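Local atomic coordinates of phosphorylated carbohydrates phosphatase TM_1254 (Thermotoga maritima msb8, PDB entry 3KBB), a protein that removes phosphate from phosphorylated sugars such as erythrose 4-phosphate, fructose 6-phosphate and mannose 6-phosphate with the help of a divalent metal ion. Residues I101-L115 / Y126-K140. Sequence-based numbering, arbitrary orientation.
Sequences IKLALATSTPQREAL and YFDVMVFGDQVKNGK. With SO4 (sulfate ion), chain D.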
# COMPACT_ATOMS: atom_id res chain seq x y z
N ILE A 101 -21.48 4.56 6.50
CA ILE A 101 -20.42 4.33 7.47
C ILE A 101 -19.21 5.12 6.91
O ILE A 101 -19.04 5.20 5.70
CB ILE A 101 -20.15 2.77 7.56
CG1 ILE A 101 -21.32 2.14 8.33
CG2 ILE A 101 -18.80 2.42 8.24
CD1 ILE A 101 -21.26 0.65 8.46
N LYS A 102 -18.36 5.64 7.79
CA LYS A 102 -17.22 6.46 7.34
C LYS A 102 -16.15 5.56 6.76
O LYS A 102 -15.98 4.40 7.22
CB LYS A 102 -16.62 7.18 8.53
CG LYS A 102 -17.45 8.39 8.97
CD LYS A 102 -16.83 9.03 10.19
CE LYS A 102 -17.69 10.15 10.73
NZ LYS A 102 -16.87 10.98 11.63
N LEU A 103 -15.41 6.09 5.78
CA LEU A 103 -14.42 5.31 5.05
C LEU A 103 -13.12 6.06 5.16
O LEU A 103 -13.10 7.28 4.92
CB LEU A 103 -14.81 5.21 3.58
CG LEU A 103 -14.26 4.22 2.55
CD1 LEU A 103 -14.11 2.80 3.14
CD2 LEU A 103 -15.17 4.17 1.27
N ALA A 104 -12.05 5.36 5.55
CA ALA A 104 -10.77 6.04 5.70
C ALA A 104 -9.67 5.26 4.98
O ALA A 104 -9.76 4.03 4.83
CB ALA A 104 -10.39 6.20 7.15
N LEU A 105 -8.63 5.99 4.61
CA LEU A 105 -7.43 5.44 3.98
C LEU A 105 -6.26 5.74 4.92
O LEU A 105 -6.16 6.84 5.48
CB LEU A 105 -7.17 6.19 2.67
CG LEU A 105 -5.91 5.58 2.07
CD1 LEU A 105 -6.24 4.34 1.26
CD2 LEU A 105 -5.09 6.59 1.29
N ALA A 106 -5.37 4.76 5.12
CA ALA A 106 -4.12 5.01 5.84
C ALA A 106 -3.00 4.44 4.96
O ALA A 106 -3.09 3.30 4.46
CB ALA A 106 -4.12 4.40 7.24
N THR A 107 -1.96 5.22 4.72
CA THR A 107 -0.86 4.75 3.90
C THR A 107 0.45 5.34 4.37
O THR A 107 0.47 6.49 4.80
CB THR A 107 -1.05 5.08 2.41
OG1 THR A 107 0.08 4.62 1.66
CG2 THR A 107 -1.23 6.61 2.18
N SER A 108 1.53 4.56 4.28
CA SER A 108 2.86 5.08 4.58
C SER A 108 3.37 6.01 3.47
O SER A 108 4.37 6.72 3.64
CB SER A 108 3.85 3.90 4.73
OG SER A 108 3.40 3.03 5.76
N THR A 109 2.74 5.94 2.29
CA THR A 109 3.15 6.74 1.13
C THR A 109 2.85 8.21 1.41
O THR A 109 1.77 8.50 1.92
CB THR A 109 2.34 6.33 -0.11
OG1 THR A 109 2.61 4.95 -0.41
CG2 THR A 109 2.72 7.18 -1.30
N PRO A 110 3.81 9.11 1.13
CA PRO A 110 3.53 10.57 1.30
C PRO A 110 2.32 11.04 0.55
O PRO A 110 1.99 10.55 -0.53
CB PRO A 110 4.79 11.25 0.74
CG PRO A 110 5.89 10.25 1.01
CD PRO A 110 5.20 8.89 0.69
N GLN A 111 1.69 12.07 1.12
CA GLN A 111 0.45 12.58 0.58
C GLN A 111 0.42 12.85 -0.92
O GLN A 111 -0.50 12.39 -1.64
CB GLN A 111 -0.00 13.83 1.35
CG GLN A 111 -1.36 14.27 0.79
CD GLN A 111 -1.94 15.50 1.51
OE1 GLN A 111 -3.10 15.85 1.28
NE2 GLN A 111 -1.16 16.11 2.40
N ARG A 112 1.36 13.66 -1.41
CA ARG A 112 1.25 14.10 -2.80
C ARG A 112 1.34 12.92 -3.78
O ARG A 112 0.50 12.74 -4.69
CB ARG A 112 2.31 15.17 -3.12
CG ARG A 112 2.13 15.78 -4.45
CD ARG A 112 2.76 17.14 -4.45
NE ARG A 112 4.20 17.06 -4.25
CZ ARG A 112 5.07 16.82 -5.23
NH1 ARG A 112 4.62 16.61 -6.47
NH2 ARG A 112 6.38 16.78 -4.98
N GLU A 113 2.31 12.06 -3.53
CA GLU A 113 2.50 10.84 -4.32
C GLU A 113 1.27 9.91 -4.27
O GLU A 113 0.85 9.39 -5.29
CB GLU A 113 3.73 10.10 -3.79
CG GLU A 113 4.25 9.04 -4.73
CD GLU A 113 5.20 8.04 -4.07
OE1 GLU A 113 5.85 8.36 -3.04
OE2 GLU A 113 5.28 6.91 -4.60
N ALA A 114 0.72 9.69 -3.06
CA ALA A 114 -0.42 8.80 -2.89
C ALA A 114 -1.64 9.33 -3.60
O ALA A 114 -2.33 8.60 -4.30
CB ALA A 114 -0.73 8.59 -1.39
N LEU A 115 -1.92 10.63 -3.45
CA LEU A 115 -3.09 11.22 -4.11
C LEU A 115 -3.05 11.11 -5.62
O LEU A 115 -4.10 10.92 -6.24
CB LEU A 115 -3.30 12.69 -3.66
CG LEU A 115 -3.77 12.85 -2.20
CD1 LEU A 115 -3.75 14.35 -1.75
CD2 LEU A 115 -5.16 12.28 -1.98
N TYR A 126 -14.11 8.25 -2.73
CA TYR A 126 -14.80 7.51 -1.67
C TYR A 126 -14.52 7.89 -0.22
O TYR A 126 -15.34 7.62 0.70
CB TYR A 126 -14.60 6.00 -1.85
CG TYR A 126 -15.04 5.52 -3.19
CD1 TYR A 126 -16.39 5.34 -3.46
CD2 TYR A 126 -14.11 5.29 -4.21
CE1 TYR A 126 -16.81 4.91 -4.71
CE2 TYR A 126 -14.54 4.85 -5.50
CZ TYR A 126 -15.90 4.67 -5.70
OH TYR A 126 -16.36 4.25 -6.93
N PHE A 127 -13.33 8.41 0.03
CA PHE A 127 -12.87 8.52 1.40
C PHE A 127 -13.30 9.78 2.11
O PHE A 127 -13.29 10.86 1.52
CB PHE A 127 -11.34 8.38 1.38
CG PHE A 127 -10.91 6.99 0.97
CD1 PHE A 127 -10.97 5.96 1.91
CD2 PHE A 127 -10.57 6.71 -0.33
CE1 PHE A 127 -10.64 4.68 1.55
CE2 PHE A 127 -10.19 5.44 -0.72
CZ PHE A 127 -10.26 4.39 0.23
N ASP A 128 -13.65 9.62 3.37
CA ASP A 128 -13.97 10.70 4.28
C ASP A 128 -12.71 11.21 4.99
O ASP A 128 -12.56 12.42 5.25
CB ASP A 128 -14.93 10.13 5.31
CG ASP A 128 -16.23 9.63 4.66
OD1 ASP A 128 -16.95 10.45 4.06
OD2 ASP A 128 -16.52 8.40 4.71
N VAL A 129 -11.82 10.28 5.30
CA VAL A 129 -10.60 10.61 6.03
C VAL A 129 -9.45 9.93 5.31
O VAL A 129 -9.54 8.73 4.96
CB VAL A 129 -10.69 10.12 7.49
CG1 VAL A 129 -9.32 10.03 8.17
CG2 VAL A 129 -11.67 11.01 8.31
N MSE A 130 -8.32 10.63 5.14
CA MSE A 130 -7.16 9.96 4.55
C MSE A 130 -5.93 10.44 5.30
O MSE A 130 -5.80 11.65 5.55
CB MSE A 130 -7.04 10.29 3.05
CG MSE A 130 -8.29 9.93 2.14
SE MSE A 130 -7.87 10.07 0.28
CE MSE A 130 -7.95 12.04 0.09
N VAL A 131 -5.08 9.52 5.75
CA VAL A 131 -3.87 9.89 6.50
C VAL A 131 -2.68 9.28 5.74
O VAL A 131 -2.77 8.12 5.28
CB VAL A 131 -3.93 9.34 7.94
CG1 VAL A 131 -2.61 9.53 8.66
CG2 VAL A 131 -5.06 10.03 8.77
N PHE A 132 -1.58 10.05 5.63
CA PHE A 132 -0.45 9.71 4.75
C PHE A 132 0.82 9.65 5.59
O PHE A 132 0.84 10.13 6.70
CB PHE A 132 -0.35 10.78 3.64
CG PHE A 132 -1.61 10.85 2.81
CD1 PHE A 132 -1.82 9.95 1.78
CD2 PHE A 132 -2.57 11.80 3.11
CE1 PHE A 132 -2.99 9.98 1.02
CE2 PHE A 132 -3.77 11.82 2.37
CZ PHE A 132 -3.95 10.90 1.33
N GLY A 133 1.86 9.03 5.04
CA GLY A 133 3.04 8.72 5.85
C GLY A 133 3.85 9.92 6.30
O GLY A 133 4.56 9.88 7.34
N ASP A 134 3.73 11.02 5.55
CA ASP A 134 4.41 12.27 5.92
C ASP A 134 3.62 13.11 6.89
O ASP A 134 3.96 14.28 7.12
CB ASP A 134 4.80 13.10 4.67
CG ASP A 134 3.62 13.41 3.71
OD1 ASP A 134 2.51 12.82 3.76
OD2 ASP A 134 3.84 14.31 2.84
N GLN A 135 2.54 12.54 7.43
CA GLN A 135 1.69 13.23 8.42
C GLN A 135 1.87 12.73 9.86
O GLN A 135 1.19 13.20 10.76
CB GLN A 135 0.23 13.13 7.98
CG GLN A 135 -0.02 13.86 6.68
CD GLN A 135 -1.48 13.83 6.26
OE1 GLN A 135 -2.21 12.89 6.57
NE2 GLN A 135 -1.91 14.87 5.56
N VAL A 136 2.78 11.78 10.05
CA VAL A 136 3.14 11.29 11.38
C VAL A 136 4.64 11.37 11.61
O VAL A 136 5.41 11.34 10.63
CB VAL A 136 2.70 9.81 11.56
CG1 VAL A 136 1.16 9.74 11.49
CG2 VAL A 136 3.31 8.94 10.48
N LYS A 137 5.04 11.42 12.88
CA LYS A 137 6.46 11.45 13.25
C LYS A 137 7.13 10.09 13.00
O LYS A 137 8.20 10.01 12.37
CB LYS A 137 6.61 11.88 14.70
CG LYS A 137 8.10 11.93 15.15
CD LYS A 137 8.25 12.54 16.52
CE LYS A 137 9.70 12.50 16.94
NZ LYS A 137 9.78 12.76 18.40
N ASN A 138 6.48 9.03 13.49
CA ASN A 138 7.00 7.66 13.41
C ASN A 138 6.02 6.79 12.64
O ASN A 138 4.82 6.82 12.96
CB ASN A 138 7.16 7.12 14.82
CG ASN A 138 8.19 7.89 15.63
OD1 ASN A 138 7.90 8.37 16.72
ND2 ASN A 138 9.38 8.05 15.07
N GLY A 139 6.51 6.08 11.62
CA GLY A 139 5.60 5.29 10.76
C GLY A 139 5.40 3.88 11.31
O GLY A 139 5.87 3.55 12.39
N LYS A 140 4.68 3.05 10.56
CA LYS A 140 4.44 1.63 10.96
C LYS A 140 5.78 0.96 11.32
O LYS A 140 6.78 1.20 10.60
CB LYS A 140 3.76 0.89 9.82
CG LYS A 140 2.47 1.51 9.35
CD LYS A 140 1.97 0.86 8.06
CE LYS A 140 0.71 1.55 7.58
NZ LYS A 140 0.22 1.00 6.29
S SO4 D . 1.23 1.73 2.18
O1 SO4 D . -0.07 1.94 1.51
O2 SO4 D . 1.77 0.42 1.84
O3 SO4 D . 2.23 2.69 1.66
O4 SO4 D . 1.16 1.80 3.68
O HOH W 1 3.68 4.63 8.15
O HOH W 2 1.63 16.00 3.58
O HOH W 3 -4.27 15.38 3.88
O HOH W 4 3.28 14.97 0.27
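With CG of Phe-132 anti to its own carbonyl carbon (chi1 -59°) and CG of Gln-111 trans to the main-chain N (chi1 -176°), the phenyl ring packs against the first turn of helix 111-120. Gln-111 CG sits over one face, 3.9 Å from the centroid of the Phe-132 ring, and the side-chain amide plane runs only 7° from that of the ring. Thr-107 CG2 comes obliquely to Phe-132 CD1 at 3.4 Å, while Ala-114 CB and Leu-115 CD2 meet CE1 and CZ of the same ring. With an alanine here, a gap would probably open between the first turn of the helix and the strand ends, and Gln-111 CG, Thr-107 CG2 and Ala-114 CB would lose the ring they rest on. Next to the ring, Asp-134 OD1 accepts from Gln-111 N (2.9 Å), met from above the carboxylate plane, so a carboxylate holds a backbone N-H of the first helical turn.

Before the ring in the chain, strands 102-106 and 129-131 pair in parallel, the latter being one of the sheet's two edge strands; with helix 111-120 they form a beta-alpha-beta unit of the Rossmann-like HAD core. At the N-terminal end of the pair, Asp-128 OD2 takes Leu-103 N on its anti lone pair (2.8 Å) and forms a salt bridge with Lys-97, while Leu-105 CB covers a face of the Phe-127 ring.

Past the other end, Thr-107 OG1 gives a 2.7 Å bond to a sulfate oxygen, O1, and accepts from Thr-109 N in an ST turn. Ser-108 N and the extended Lys-140, through NZ, both reach sulfate O4. Lys-140 also pairs with Asp-7, the probable nucleophile, and Glu-164. The sulfate, probably from the crystallisation liquor, is thus held close to Asp-7, consistent with a site for the substrate phosphate.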